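Local structure of flagellar basal body protein (Helicobacter pylori, 5NPY) at residues Phe211-Asn214 and Glu218-Lys221; Glu222-Gln227 and Asp281-Leu286; Gly105-Asn110 and Phe114-Asp119. The protein probably builds the flagellar hook, the flexible tubular joint that transmits rotation from the basal-body motor to the filament. All coordinates share one frame; numbering follows the deposited sequence.

Interaction 1: Phe211-Asn214 and Glu218-Lys221; sequences FFLN and EIIK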
loop_
_atom_site.group_PDB
_atom_site.type_symbol
_atom_site.label_atom_id
_atom_site.label_comp_id
_atom_site.label_asym_id
_atom_site.label_seq_id
_atom_site.Cartn_x
_atom_site.Cartn_y
_atom_site.Cartn_z
ATOM N N PHE A 211 -16.349 5.917 -18.173
ATOM C CA PHE A 211 -15.055 6.398 -18.643
ATOM C C PHE A 211 -15.160 7.334 -19.838
ATOM O O PHE A 211 -14.398 8.300 -19.913
ATOM C CB PHE A 211 -14.167 5.212 -19.020
ATOM C CG PHE A 211 -12.744 5.591 -19.348
ATOM C CD1 PHE A 211 -11.977 6.319 -18.451
ATOM C CD2 PHE A 211 -12.167 5.195 -20.540
ATOM C CE1 PHE A 211 -10.661 6.655 -18.747
ATOM C CE2 PHE A 211 -10.859 5.532 -20.838
ATOM C CZ PHE A 211 -10.100 6.251 -19.937
ATOM N N PHE A 212 -16.103 7.073 -20.765
ATOM C CA PHE A 212 -16.239 7.834 -22.005
ATOM C C PHE A 212 -16.994 9.156 -21.833
ATOM O O PHE A 212 -16.876 10.024 -22.700
ATOM C CB PHE A 212 -16.955 7.000 -23.091
ATOM C CG PHE A 212 -16.086 5.936 -23.741
ATOM C CD1 PHE A 212 -14.728 5.862 -23.481
ATOM C CD2 PHE A 212 -16.640 5.001 -24.607
ATOM C CE1 PHE A 212 -13.932 4.864 -24.075
ATOM C CE2 PHE A 212 -15.856 4.014 -25.206
ATOM C CZ PHE A 212 -14.496 3.946 -24.935
ATOM N N LEU A 213 -17.776 9.322 -20.767
ATOM C CA LEU A 213 -18.473 10.569 -20.476
ATOM C C LEU A 213 -17.729 11.387 -19.424
ATOM O O LEU A 213 -17.036 10.841 -18.559
ATOM C CB LEU A 213 -19.899 10.297 -19.988
ATOM C CG LEU A 213 -20.721 9.557 -21.057
ATOM C CD1 LEU A 213 -22.187 9.286 -20.640
ATOM C CD2 LEU A 213 -20.667 10.277 -22.409
ATOM N N ASN A 214 -17.887 12.710 -19.493
ATOM C CA ASN A 214 -17.330 13.568 -18.458
ATOM C C ASN A 214 -18.393 13.867 -17.394
ATOM O O ASN A 214 -19.531 13.405 -17.471
ATOM C CB ASN A 214 -16.761 14.848 -19.070
ATOM C CG ASN A 214 -17.835 15.739 -19.687
ATOM O OD1 ASN A 214 -19.041 15.554 -19.477
ATOM N ND2 ASN A 214 -17.394 16.708 -20.469
ATOM N N GLU A 218 -20.997 14.409 -21.124
ATOM C CA GLU A 218 -20.658 14.603 -22.528
ATOM C C GLU A 218 -19.524 13.668 -22.926
ATOM O O GLU A 218 -18.725 13.235 -22.088
ATOM C CB GLU A 218 -20.280 16.063 -22.822
ATOM C CG GLU A 218 -21.281 17.122 -22.317
ATOM C CD GLU A 218 -22.669 17.057 -22.983
ATOM O OE1 GLU A 218 -22.914 16.155 -23.817
ATOM O OE2 GLU A 218 -23.521 17.927 -22.670
ATOM N N ILE A 219 -19.455 13.363 -24.224
ATOM C CA ILE A 219 -18.537 12.341 -24.723
ATOM C C ILE A 219 -17.113 12.885 -24.779
ATOM O O ILE A 219 -16.863 13.962 -25.337
ATOM C CB ILE A 219 -18.985 11.837 -26.099
ATOM C CG1 ILE A 219 -20.210 10.937 -25.935
ATOM C CG2 ILE A 219 -17.836 11.083 -26.786
ATOM C CD1 ILE A 219 -20.930 10.640 -27.208
ATOM N N ILE A 220 -16.170 12.131 -24.211
ATOM C CA ILE A 220 -14.750 12.482 -24.284
ATOM C C ILE A 220 -14.207 11.817 -25.550
ATOM O O ILE A 220 -13.771 10.665 -25.542
ATOM C CB ILE A 220 -13.995 12.075 -23.024
ATOM C CG1 ILE A 220 -14.713 12.601 -21.778
ATOM C CG2 ILE A 220 -12.593 12.648 -23.052
ATOM C CD1 ILE A 220 -14.157 12.070 -20.463
ATOM N N LYS A 221 -14.218 12.576 -26.649
ATOM C CA LYS A 221 -13.979 12.034 -27.984
ATOM C C LYS A 221 -12.726 11.160 -28.040
ATOM O O LYS A 221 -12.748 10.045 -28.585
ATOM C CB LYS A 221 -13.888 13.201 -28.972
ATOM C CG LYS A 221 -13.636 12.838 -30.435
ATOM C CD LYS A 221 -13.535 14.119 -31.280
ATOM C CE LYS A 221 -13.055 13.854 -32.704
ATOM N NZ LYS A 221 -14.052 13.085 -33.505
#
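Asn214 grips Glu218 twice, once through its backbone and once through its side chain. Its amide N donates to Glu218 O at 2.8 Å, lying in the plane of that carbonyl, while Asn214 OD1 accepts from Glu218 N, also at 2.8 Å. The second bond is nearly straight at hydrogen (166°), yet the donor stands well above the side-chain carbonyl plane. With CG between the backbone N and the carbonyl carbon (chi1 66°), the amide of Asn214 is brought back over the backbone of Glu218. Beyond it the two side chains run side by side, the amide and carboxylate planes 78° apart.

One step further, Ile220 N donates to Phe212 O at 2.7 Å in an almost linear bond. Between these links Leu213 and Ile219 form a single beta bridge, and on its flank Leu213 CD2 rests against Ile219 CG1 at 3.6 Å. Ile220 turns toward the other segment, its CD1 reaching Leu213 O at 3.7 Å.

The outer shell is largely apolar: Phe212 packs on Leu296 and Leu308, Leu213 also on Leu308, and the ring of Phe211 meets that of Tyr378. Leu213 is the first residue after helix 209-212 to depart from helical backbone angles, and Ile220 occupies the N-cap position of helix 221-226. The arrangement is thus a short loop between two helices, doubled back on itself and closed by a single beta bridge.

Interaction 2: Glu222-Gln227 and Asp281-Leu286; sequences ERFLNQ and DLQKLL. With 144 (tris-hydroxymethyl-methyl-ammonium), chain B.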
loop_
_atom_site.group_PDB
_atom_site.type_symbol
_atom_site.label_atom_id
_atom_site.label_comp_id
_atom_site.label_asym_id
_atom_site.label_seq_id
_atom_site.Cartn_x
_atom_site.Cartn_y
_atom_site.Cartn_z
ATOM N N GLU A 222 -11.639 11.635 -27.435
ATOM C CA GLU A 222 -10.335 10.990 -27.558
ATOM C C GLU A 222 -10.228 9.704 -26.737
ATOM O O GLU A 222 -9.418 8.834 -27.066
ATOM C CB GLU A 222 -9.231 11.971 -27.155
ATOM C CG GLU A 222 -9.512 12.777 -25.905
ATOM C CD GLU A 222 -10.415 13.999 -26.137
ATOM O OE1 GLU A 222 -10.015 15.122 -25.756
ATOM O OE2 GLU A 222 -11.537 13.869 -26.668
ATOM N N ARG A 223 -10.989 9.573 -25.650
ATOM C CA ARG A 223 -11.021 8.282 -24.977
ATOM C C ARG A 223 -11.690 7.240 -25.855
ATOM O O ARG A 223 -11.208 6.105 -25.963
ATOM C CB ARG A 223 -11.724 8.368 -23.614
ATOM C CG ARG A 223 -11.004 9.228 -22.575
ATOM C CD ARG A 223 -11.741 9.279 -21.278
ATOM N NE ARG A 223 -10.867 9.850 -20.234
ATOM C CZ ARG A 223 -11.228 10.065 -18.980
ATOM N NH1 ARG A 223 -12.443 9.715 -18.577
ATOM N NH2 ARG A 223 -10.379 10.640 -18.153
ATOM N N PHE A 224 -12.797 7.618 -26.497
ATOM C CA PHE A 224 -13.451 6.722 -27.442
ATOM C C PHE A 224 -12.503 6.322 -28.580
ATOM O O PHE A 224 -12.399 5.136 -28.922
ATOM C CB PHE A 224 -14.733 7.398 -27.946
ATOM C CG PHE A 224 -15.277 6.834 -29.228
ATOM C CD1 PHE A 224 -15.924 5.605 -29.246
ATOM C CD2 PHE A 224 -15.177 7.550 -30.410
ATOM C CE1 PHE A 224 -16.449 5.085 -30.418
ATOM C CE2 PHE A 224 -15.697 7.041 -31.598
ATOM C CZ PHE A 224 -16.337 5.805 -31.607
ATOM N N LEU A 225 -11.742 7.277 -29.125
ATOM C CA LEU A 225 -10.925 6.942 -30.288
ATOM C C LEU A 225 -9.795 5.988 -29.928
ATOM O O LEU A 225 -9.479 5.081 -30.716
ATOM C CB LEU A 225 -10.366 8.202 -30.951
ATOM C CG LEU A 225 -11.434 9.033 -31.666
ATOM C CD1 LEU A 225 -10.817 10.232 -32.372
ATOM C CD2 LEU A 225 -12.255 8.163 -32.628
ATOM N N ASN A 226 -9.196 6.161 -28.736
ATOM C CA ASN A 226 -7.988 5.453 -28.324
ATOM C C ASN A 226 -8.259 4.184 -27.506
ATOM O O ASN A 226 -7.307 3.592 -26.989
ATOM C CB ASN A 226 -7.067 6.385 -27.521
ATOM C CG ASN A 226 -6.579 7.581 -28.342
ATOM O OD1 ASN A 226 -6.686 7.591 -29.576
ATOM N ND2 ASN A 226 -6.037 8.595 -27.658
ATOM N N GLN A 227 -9.513 3.768 -27.367
ATOM C CA GLN A 227 -9.828 2.568 -26.606
ATOM C C GLN A 227 -9.591 1.336 -27.475
ATOM O O GLN A 227 -10.133 1.219 -28.572
ATOM C CB GLN A 227 -11.261 2.616 -26.085
ATOM C CG GLN A 227 -11.699 1.405 -25.290
ATOM C CD GLN A 227 -11.119 1.407 -23.919
ATOM O OE1 GLN A 227 -10.562 2.427 -23.446
ATOM N NE2 GLN A 227 -11.199 0.249 -23.256
ATOM N N ASP A 281 -8.923 3.428 -34.857
ATOM C CA ASP A 281 -8.397 2.729 -36.033
ATOM C C ASP A 281 -9.522 2.097 -36.843
ATOM O O ASP A 281 -9.488 2.119 -38.078
ATOM C CB ASP A 281 -7.382 1.622 -35.683
ATOM C CG ASP A 281 -6.235 2.086 -34.834
ATOM O OD1 ASP A 281 -5.735 3.181 -35.146
ATOM O OD2 ASP A 281 -5.705 1.297 -34.001
ATOM N N LEU A 282 -10.535 1.521 -36.172
ATOM C CA LEU A 282 -11.609 0.886 -36.939
ATOM C C LEU A 282 -12.506 1.928 -37.602
ATOM O O LEU A 282 -12.987 1.726 -38.728
ATOM C CB LEU A 282 -12.413 -0.054 -36.045
ATOM C CG LEU A 282 -13.677 -0.637 -36.691
ATOM C CD1 LEU A 282 -13.250 -1.569 -37.795
ATOM C CD2 LEU A 282 -14.524 -1.382 -35.697
ATOM N N GLN A 283 -12.733 3.046 -36.921
ATOM C CA GLN A 283 -13.530 4.113 -37.512
ATOM C C GLN A 283 -12.896 4.614 -38.809
ATOM O O GLN A 283 -13.548 4.677 -39.859
ATOM C CB GLN A 283 -13.672 5.244 -36.497
ATOM C CG GLN A 283 -14.437 6.449 -36.977
ATOM C CD GLN A 283 -14.247 7.650 -36.072
ATOM O OE1 GLN A 283 -13.154 8.223 -36.009
ATOM N NE2 GLN A 283 -15.310 8.030 -35.350
ATOM N N LYS A 284 -11.603 4.931 -38.749
ATOM C CA LYS A 284 -10.866 5.426 -39.908
ATOM C C LYS A 284 -10.863 4.407 -41.037
ATOM O O LYS A 284 -11.064 4.756 -42.204
ATOM C CB LYS A 284 -9.432 5.764 -39.481
ATOM C CG LYS A 284 -8.610 6.548 -40.474
ATOM C CD LYS A 284 -7.162 6.582 -40.031
ATOM C CE LYS A 284 -6.332 7.470 -40.930
ATOM N NZ LYS A 284 -4.982 6.885 -41.175
ATOM N N LEU A 285 -10.632 3.139 -40.707
ATOM C CA LEU A 285 -10.604 2.097 -41.726
ATOM C C LEU A 285 -11.977 1.930 -42.369
ATOM O O LEU A 285 -12.091 1.877 -43.599
ATOM C CB LEU A 285 -10.116 0.796 -41.091
ATOM C CG LEU A 285 -9.734 -0.402 -41.941
ATOM C CD1 LEU A 285 -8.651 -0.031 -42.965
ATOM C CD2 LEU A 285 -9.264 -1.522 -40.997
ATOM N N LEU A 286 -13.033 1.903 -41.551
ATOM C CA LEU A 286 -14.394 1.809 -42.074
ATOM C C LEU A 286 -14.793 3.025 -42.908
ATOM O O LEU A 286 -15.567 2.890 -43.858
ATOM C CB LEU A 286 -15.372 1.635 -40.923
ATOM C CG LEU A 286 -16.841 1.520 -41.290
ATOM C CD1 LEU A 286 -17.114 0.182 -41.965
ATOM C CD2 LEU A 286 -17.665 1.690 -40.025
HETATM C C1 144 B . -2.545 5.653 -24.527
HETATM N N 144 B . -3.718 5.061 -23.884
HETATM C C2 144 B . -4.881 5.196 -24.761
HETATM O O2 144 B . -5.474 6.471 -24.727
HETATM C C3 144 B . -3.992 5.737 -22.621
HETATM O O3 144 B . -4.807 4.933 -21.796
HETATM C C4 144 B . -3.563 3.628 -23.586
HETATM O O4 144 B . -2.386 2.970 -23.999
#
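Gln283 extends from helix 279-289 to meet Phe224 and Leu225 on helix 221-226, and this small patch is where the contact is closest. The CG of Gln283 points opposite to its own backbone N (chi1 178°) and the chain continues extended, which carries the terminal amide across to the other helix. There OE1 touches the Leu225 methyl CD2 at 3.5 Å. NE2 comes to the edge of the Phe224 ring, in its plane, 3.9 Å from CE2, with ring and amide planes 68° apart. No hydrogen bond joins the two segments; NE2 is instead satisfied by Leu294 O, which is consistent with the way the amide is turned.

The two helices cross nearly at right angles; the axes of the short segments make 79° and come no closer than 10.3 Å. Backbone bonds from Leu225 to Gly280 and from Gln227 to Leu279 tie the end of the first helix and the residue after it to the start of the second, whose Leu282 packs on Phe264 and Leu294.

Beyond Phe224, Leu225 and Gln283 the packing thins, the closest approach being Leu225 O to Asp281 N at 4.5 Å. Asn226 faces a different neighbour, its CB lying 3.2 Å from O2 of the bound tris-hydroxymethyl-methyl-ammonium, a ligand hydrogen-bonded to Thr380 and Glu399. Arg223, also remote from the second helix, makes a cation-pi contact with Trp418.

Interaction 3: Gly105-Asn110 and Phe114-Asp119; sequences GEMTIN and FSKKQD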
loop_
_atom_site.group_PDB
_atom_site.type_symbol
_atom_site.label_atom_id
_atom_site.label_comp_id
_atom_site.label_asym_id
_atom_site.label_seq_id
_atom_site.Cartn_x
_atom_site.Cartn_y
_atom_site.Cartn_z
ATOM N N GLY A 105 20.943 10.222 33.998
ATOM C CA GLY A 105 22.248 9.600 33.921
ATOM C C GLY A 105 22.454 8.721 32.698
ATOM O O GLY A 105 21.525 8.427 31.955
ATOM N N GLU A 106 23.671 8.274 32.454
ATOM C CA GLU A 106 23.998 7.388 31.343
ATOM C C GLU A 106 25.277 6.547 31.506
ATOM O O GLU A 106 26.199 6.946 32.126
ATOM C CB GLU A 106 24.019 8.151 30.019
ATOM C CG GLU A 106 25.241 9.012 29.787
ATOM C CD GLU A 106 25.238 9.706 28.444
ATOM O OE1 GLU A 106 24.257 10.376 28.118
ATOM O OE2 GLU A 106 26.226 9.578 27.725
ATOM N N MET A 107 25.328 5.380 30.900
ATOM C CA MET A 107 26.495 4.524 30.990
ATOM C C MET A 107 26.710 3.910 29.622
ATOM O O MET A 107 25.784 3.431 29.008
ATOM C CB MET A 107 26.278 3.436 32.048
ATOM C CG MET A 107 27.481 2.562 32.377
ATOM S SD MET A 107 27.191 1.181 33.521
ATOM C CE MET A 107 25.439 1.152 33.585
ATOM N N THR A 108 27.937 3.932 29.152
ATOM C CA THR A 108 28.257 3.414 27.867
ATOM C C THR A 108 29.171 2.260 28.070
ATOM O O THR A 108 30.095 2.360 28.815
ATOM C CB THR A 108 28.969 4.462 27.028
ATOM O OG1 THR A 108 28.117 5.575 26.831
ATOM C CG2 THR A 108 29.335 3.922 25.707
ATOM N N ILE A 109 28.910 1.159 27.403
ATOM C CA ILE A 109 29.715 -0.018 27.559
ATOM C C ILE A 109 30.423 -0.367 26.281
ATOM O O ILE A 109 29.803 -0.681 25.314
ATOM C CB ILE A 109 28.858 -1.236 27.924
ATOM C CG1 ILE A 109 27.742 -0.896 28.885
ATOM C CG2 ILE A 109 29.708 -2.328 28.493
ATOM C CD1 ILE A 109 28.194 -0.593 30.271
ATOM N N ASN A 110 31.736 -0.368 26.304
ATOM C CA ASN A 110 32.498 -0.697 25.130
ATOM C C ASN A 110 33.227 -1.999 25.326
ATOM O O ASN A 110 33.263 -2.519 26.401
ATOM C CB ASN A 110 33.470 0.416 24.837
ATOM C CG ASN A 110 32.780 1.681 24.432
ATOM O OD1 ASN A 110 32.705 2.620 25.180
ATOM N ND2 ASN A 110 32.275 1.700 23.231
ATOM N N PHE A 114 34.734 1.355 29.674
ATOM C CA PHE A 114 33.396 1.907 29.697
ATOM C C PHE A 114 33.442 3.272 30.325
ATOM O O PHE A 114 34.345 3.560 31.069
ATOM C CB PHE A 114 32.505 1.051 30.580
ATOM C CG PHE A 114 32.988 0.940 31.983
ATOM C CD1 PHE A 114 32.261 1.459 33.013
ATOM C CD2 PHE A 114 34.178 0.320 32.266
ATOM C CE1 PHE A 114 32.709 1.359 34.299
ATOM C CE2 PHE A 114 34.628 0.213 33.549
ATOM C CZ PHE A 114 33.891 0.737 34.568
ATOM N N SER A 115 32.433 4.090 30.070
ATOM C CA SER A 115 32.362 5.424 30.614
ATOM C C SER A 115 31.146 5.617 31.481
ATOM O O SER A 115 30.199 4.889 31.361
ATOM C CB SER A 115 32.335 6.415 29.497
ATOM O OG SER A 115 33.631 6.609 29.040
ATOM N N LYS A 116 31.160 6.640 32.328
ATOM C CA LYS A 116 30.058 6.858 33.244
ATOM C C LYS A 116 29.852 8.279 33.729
ATOM O O LYS A 116 30.732 9.090 33.600
ATOM C CB LYS A 116 30.365 6.042 34.469
ATOM C CG LYS A 116 29.203 5.327 35.071
ATOM C CD LYS A 116 29.706 4.098 35.797
ATOM C CE LYS A 116 29.822 4.310 37.297
ATOM N NZ LYS A 116 30.255 5.672 37.710
ATOM N N LYS A 117 28.684 8.569 34.296
ATOM C CA LYS A 117 28.421 9.867 34.897
ATOM C C LYS A 117 28.595 9.986 36.408
ATOM O O LYS A 117 29.440 10.735 36.891
ATOM C CB LYS A 117 26.963 10.267 34.755
ATOM C CG LYS A 117 26.034 9.120 34.464
ATOM C CD LYS A 117 24.967 8.914 35.516
ATOM C CE LYS A 117 24.783 7.460 35.876
ATOM N NZ LYS A 117 25.621 6.545 35.087
ATOM N N GLN A 118 27.763 9.258 37.150
ATOM C CA GLN A 118 27.834 9.180 38.587
ATOM C C GLN A 118 27.823 7.686 38.765
ATOM O O GLN A 118 28.017 6.915 37.851
ATOM C CB GLN A 118 26.713 9.857 39.405
ATOM C CG GLN A 118 27.117 10.439 40.782
ATOM C CD GLN A 118 28.095 11.655 40.737
ATOM O OE1 GLN A 118 27.692 12.828 40.883
ATOM N NE2 GLN A 118 29.392 11.363 40.570
ATOM N N ASP A 119 27.592 7.274 39.976
ATOM C CA ASP A 119 27.636 5.883 40.288
ATOM C C ASP A 119 26.581 5.030 39.652
ATOM O O ASP A 119 25.532 5.486 39.272
ATOM C CB ASP A 119 27.631 5.754 41.793
ATOM C CG ASP A 119 28.558 6.731 42.423
ATOM O OD1 ASP A 119 28.445 6.990 43.626
ATOM O OD2 ASP A 119 29.408 7.244 41.689
#
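Phe114 lays its CB against Thr108 O at 3.3 Å, while its ring swings clear of the opposing strand. A chi1 of 59° goes with this: only the root of the side chain meets 105-110, and the ring is left to pack on Met526. Ile109, its partner in an antiparallel non-hydrogen-bonded pair, shares the same face of the sheet; Ile109 CA lies 4.2 Å from Phe114 CB. Met107 points to that face too. Its CG passes Ser115 O at 3.7 Å, and the chain then bends at its end. Met107 and Ile109 both pack on Leu508, so their part of this face is buried against strand 499-509.

Thr108 and Ser115 point to the other face and form a hydrogen-bonded pair. Ser115 N donates to Thr108 O at 3.2 Å, whereas the return bond, Thr108 N to Ser115 O, is weak at 3.3 Å. Thr108 OG1 finds its own partner in Thr173 OG1. Past the strands, Lys117 curls back over the chain at Gly105 and Glu106, NZ standing above the plane of the Glu106 carbonyl, 3.0 Å from O, and also bonded to Asn120 OD1. Its side chain is strained as modelled, and the details of this conformation are doubtful.

The strand axes are 4.9 Å apart and almost exactly antiparallel. Strand 107-109 also pairs with strand 173-176 through Met107 and Leu174, and Ile109 bonds to Asn172 just before it. Strands 107-109 and 114-116 thus form a beta hairpin, extended on the other edge of 107-109 by 173-176, within the D1 domain of the FlgE/F/G family.

How the interactions relate
Interactions 1 and 2 are neighbours, their centres 14 Å apart, and both involve helix 221-226: the first forms the turn leading into it, the second packs it against helix 279-289. They touch directly, since Arg223 NH1 probably bonds to Phe211 O at 2.8 Å and the Phe212 ring packs on Arg223, Phe224 and Gln227. Interaction 3 lies on the opposite side of the chain's centre, its own centre about 71 and 76 Å from theirs. All three are partly buried: Phe212, Leu213, Phe224, Met107 and Ile109 are buried, Glu218, Ser115 and Lys116 exposed. Backbone hydrogen bonds dominate interactions 1 and 3, whereas the segments of interaction 2 meet mainly by side-chain packing near a ligand pocket.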